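Local coordinates for segregation and condensation protein A (Pyrococcus furiosus, PDB 5XNS), which is probably the kleisin subunit that bridges an SMC dimer in chromosome condensation and segregation, here represented by its C-terminal domain, at residues Tyr10-Val13 with Lys14-Glu18. Residues are numbered along the deposited sequence; the frame is centred on the assembly and turned at random.
Sequences YKVV and KKIYE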
ATOM      1  N   TYR B  10     -11.217 -17.408 -29.423  1.00 31.76           N
ATOM      2  CA  TYR B  10     -10.135 -17.672 -30.366  1.00 34.85           C
ATOM      3  C   TYR B  10     -10.680 -18.041 -31.743  1.00 34.03           C
ATOM      4  O   TYR B  10     -10.260 -17.473 -32.758  1.00 31.48           O
ATOM      5  CB  TYR B  10      -9.247 -18.786 -29.824  1.00 36.66           C
ATOM      6  CG  TYR B  10      -8.096 -19.173 -30.720  1.00 41.31           C
ATOM      7  CD1 TYR B  10      -7.267 -18.204 -31.281  1.00 41.56           C
ATOM      8  CD2 TYR B  10      -7.803 -20.516 -30.963  1.00 44.61           C
ATOM      9  CE1 TYR B  10      -6.196 -18.559 -32.079  1.00 45.73           C
ATOM     10  CE2 TYR B  10      -6.737 -20.880 -31.759  1.00 52.48           C
ATOM     11  CZ  TYR B  10      -5.939 -19.898 -32.317  1.00 52.88           C
ATOM     12  OH  TYR B  10      -4.877 -20.255 -33.110  1.00 60.52           O
ATOM     13  N   LYS B  11     -11.634 -18.982 -31.792  1.00 34.72           N
ATOM     14  CA  LYS B  11     -12.183 -19.428 -33.077  1.00 37.84           C
ATOM     15  C   LYS B  11     -12.850 -18.274 -33.816  1.00 33.93           C
ATOM     16  O   LYS B  11     -12.733 -18.154 -35.043  1.00 34.08           O
ATOM     17  CB  LYS B  11     -13.184 -20.573 -32.873  1.00 34.79           C
ATOM     18  CG  LYS B  11     -12.629 -21.839 -32.206  1.00 41.80           C
ATOM     19  CD  LYS B  11     -13.499 -23.063 -32.542  1.00 47.62           C
ATOM     20  CE  LYS B  11     -13.513 -24.115 -31.426  1.00 52.69           C
ATOM     21  NZ  LYS B  11     -14.510 -23.805 -30.341  1.00 47.73           N
ATOM     22  N   VAL B  12     -13.543 -17.406 -33.076  1.00 31.15           N
ATOM     23  CA  VAL B  12     -14.140 -16.216 -33.674  1.00 30.53           C
ATOM     24  C   VAL B  12     -13.064 -15.331 -34.293  1.00 32.01           C
ATOM     25  O   VAL B  12     -13.202 -14.855 -35.430  1.00 31.82           O
ATOM     26  CB  VAL B  12     -14.958 -15.457 -32.619  1.00 32.98           C
ATOM     27  CG1 VAL B  12     -15.256 -14.042 -33.103  1.00 27.32           C
ATOM     28  CG2 VAL B  12     -16.231 -16.234 -32.298  1.00 31.78           C
ATOM     29  N   VAL B  13     -11.981 -15.088 -33.545  1.00 31.36           N
ATOM     30  CA  VAL B  13     -10.881 -14.256 -34.039  1.00 31.42           C
ATOM     31  C   VAL B  13     -10.280 -14.851 -35.311  1.00 32.04           C
ATOM     32  O   VAL B  13     -10.060 -14.149 -36.305  1.00 31.96           O
ATOM     33  CB  VAL B  13      -9.813 -14.078 -32.945  1.00 26.19           C
ATOM     34  CG1 VAL B  13      -8.531 -13.475 -33.544  1.00 30.00           C
ATOM     35  CG2 VAL B  13     -10.354 -13.173 -31.825  1.00 28.86           C
ATOM     36  N   LYS B  14     -10.013 -16.157 -35.291  1.00 30.76           N
ATOM     37  CA  LYS B  14      -9.417 -16.840 -36.436  1.00 37.64           C
ATOM     38  C   LYS B  14     -10.341 -16.804 -37.656  1.00 40.61           C
ATOM     39  O   LYS B  14      -9.901 -16.489 -38.771  1.00 37.41           O
ATOM     40  CB  LYS B  14      -9.080 -18.279 -36.034  1.00 39.65           C
ATOM     41  CG  LYS B  14      -8.413 -19.138 -37.110  1.00 51.10           C
ATOM     42  CD  LYS B  14      -8.124 -20.539 -36.566  1.00 54.20           C
ATOM     43  CE  LYS B  14      -7.620 -21.488 -37.650  1.00 60.25           C
ATOM     44  NZ  LYS B  14      -7.466 -22.885 -37.147  1.00 55.81           N
ATOM     45  N   LYS B  15     -11.631 -17.101 -37.462  1.00 39.85           N
ATOM     46  CA  LYS B  15     -12.567 -17.098 -38.583  1.00 39.35           C
ATOM     47  C   LYS B  15     -12.663 -15.712 -39.215  1.00 41.95           C
ATOM     48  O   LYS B  15     -12.629 -15.571 -40.444  1.00 41.69           O
ATOM     49  CB  LYS B  15     -13.948 -17.575 -38.125  1.00 39.01           C
ATOM     50  CG  LYS B  15     -14.892 -17.898 -39.278  1.00 44.86           C
ATOM     51  CD  LYS B  15     -14.390 -19.106 -40.087  1.00 52.43           C
ATOM     52  CE  LYS B  15     -15.170 -19.290 -41.394  1.00 50.17           C
ATOM     53  NZ  LYS B  15     -16.646 -19.205 -41.189  1.00 58.33           N
ATOM     54  N   ILE B  16     -12.774 -14.672 -38.386  1.00 36.04           N
ATOM     55  CA  ILE B  16     -12.875 -13.320 -38.926  1.00 34.12           C
ATOM     56  C   ILE B  16     -11.591 -12.943 -39.650  1.00 40.59           C
ATOM     57  O   ILE B  16     -11.622 -12.292 -40.704  1.00 41.30           O
ATOM     58  CB  ILE B  16     -13.206 -12.310 -37.814  1.00 32.63           C
ATOM     59  CG1 ILE B  16     -14.605 -12.562 -37.256  1.00 34.64           C
ATOM     60  CG2 ILE B  16     -13.083 -10.872 -38.339  1.00 34.91           C
ATOM     61  CD1 ILE B  16     -14.926 -11.691 -36.060  1.00 29.13           C
ATOM     62  N   TYR B  17     -10.441 -13.344 -39.098  1.00 38.85           N
ATOM     63  CA  TYR B  17      -9.174 -12.993 -39.729  1.00 42.29           C
ATOM     64  C   TYR B  17      -9.006 -13.702 -41.070  1.00 40.24           C
ATOM     65  O   TYR B  17      -8.495 -13.109 -42.028  1.00 41.19           O
ATOM     66  CB  TYR B  17      -8.001 -13.319 -38.806  1.00 36.66           C
ATOM     67  CG  TYR B  17      -6.699 -12.721 -39.303  1.00 39.72           C
ATOM     68  CD1 TYR B  17      -6.480 -11.345 -39.255  1.00 40.15           C
ATOM     69  CD2 TYR B  17      -5.701 -13.526 -39.842  1.00 39.40           C
ATOM     70  CE1 TYR B  17      -5.286 -10.789 -39.721  1.00 42.14           C
ATOM     71  CE2 TYR B  17      -4.508 -12.980 -40.311  1.00 39.23           C
ATOM     72  CZ  TYR B  17      -4.305 -11.618 -40.250  1.00 38.26           C
ATOM     73  OH  TYR B  17      -3.118 -11.083 -40.710  1.00 41.67           O
ATOM     74  N   GLU B  18      -9.430 -14.967 -41.160  1.00 40.70           N
ATOM     75  CA  GLU B  18      -9.378 -15.677 -42.435  1.00 41.79           C
ATOM     76  C   GLU B  18     -10.195 -14.992 -43.522  1.00 43.56           C
ATOM     77  O   GLU B  18      -9.931 -15.220 -44.704  1.00 49.02           O
ATOM     78  CB  GLU B  18      -9.872 -17.109 -42.264  1.00 43.38           C
ATOM     79  CG  GLU B  18      -8.915 -18.007 -41.513  1.00 52.36           C
ATOM     80  CD  GLU B  18      -9.578 -19.296 -41.053  1.00 60.58           C
ATOM     81  OE1 GLU B  18     -10.682 -19.618 -41.565  1.00 59.06           O
ATOM     82  OE2 GLU B  18      -8.994 -19.981 -40.177  1.00 60.09           O
TER
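Val12 and Ile16 run alongside each other, one turn apart on the same face of the helix. They meet through their branch ends, with Val12 CG1 3.8 Å from Ile16 CD1. Ile16 CG1 stands anti to its own carbonyl carbon (chi1 -66°), beside the backbone N. This brings the longer branch back over the previous turn. Ile16 CG1 therefore packs 3.2 Å from Val12 O, the same oxygen that accepts a hydrogen bond from Ile16 N at 3.0 Å.

Three more i to i+4 bonds join 10-13 to 14-18 within helix 3-20. This is the first helix of a C-terminal domain whose topology is consistent with the winged-helix fold of kleisins. Lys14 N reaches Tyr10 O at 2.9 Å. Lys15 N pairs with Lys11 O in the same way, and Tyr17 N with Val13 O.

The side chains spread to different sides of the helix. Val13 is buried and meets Val67 and Pro69 of strand 65-69, Ile24 of strand 24-25, and Leu29. Tyr17 follows it on this inner side. Its CB lies 3.3 Å from Val13 O, while its side chain packs on Val68 and Pro69. Ile16 is partly exposed and also touches Ile24, whereas Val12 lies at the exposed side. Lys11, Lys14 and Lys15 are exposed.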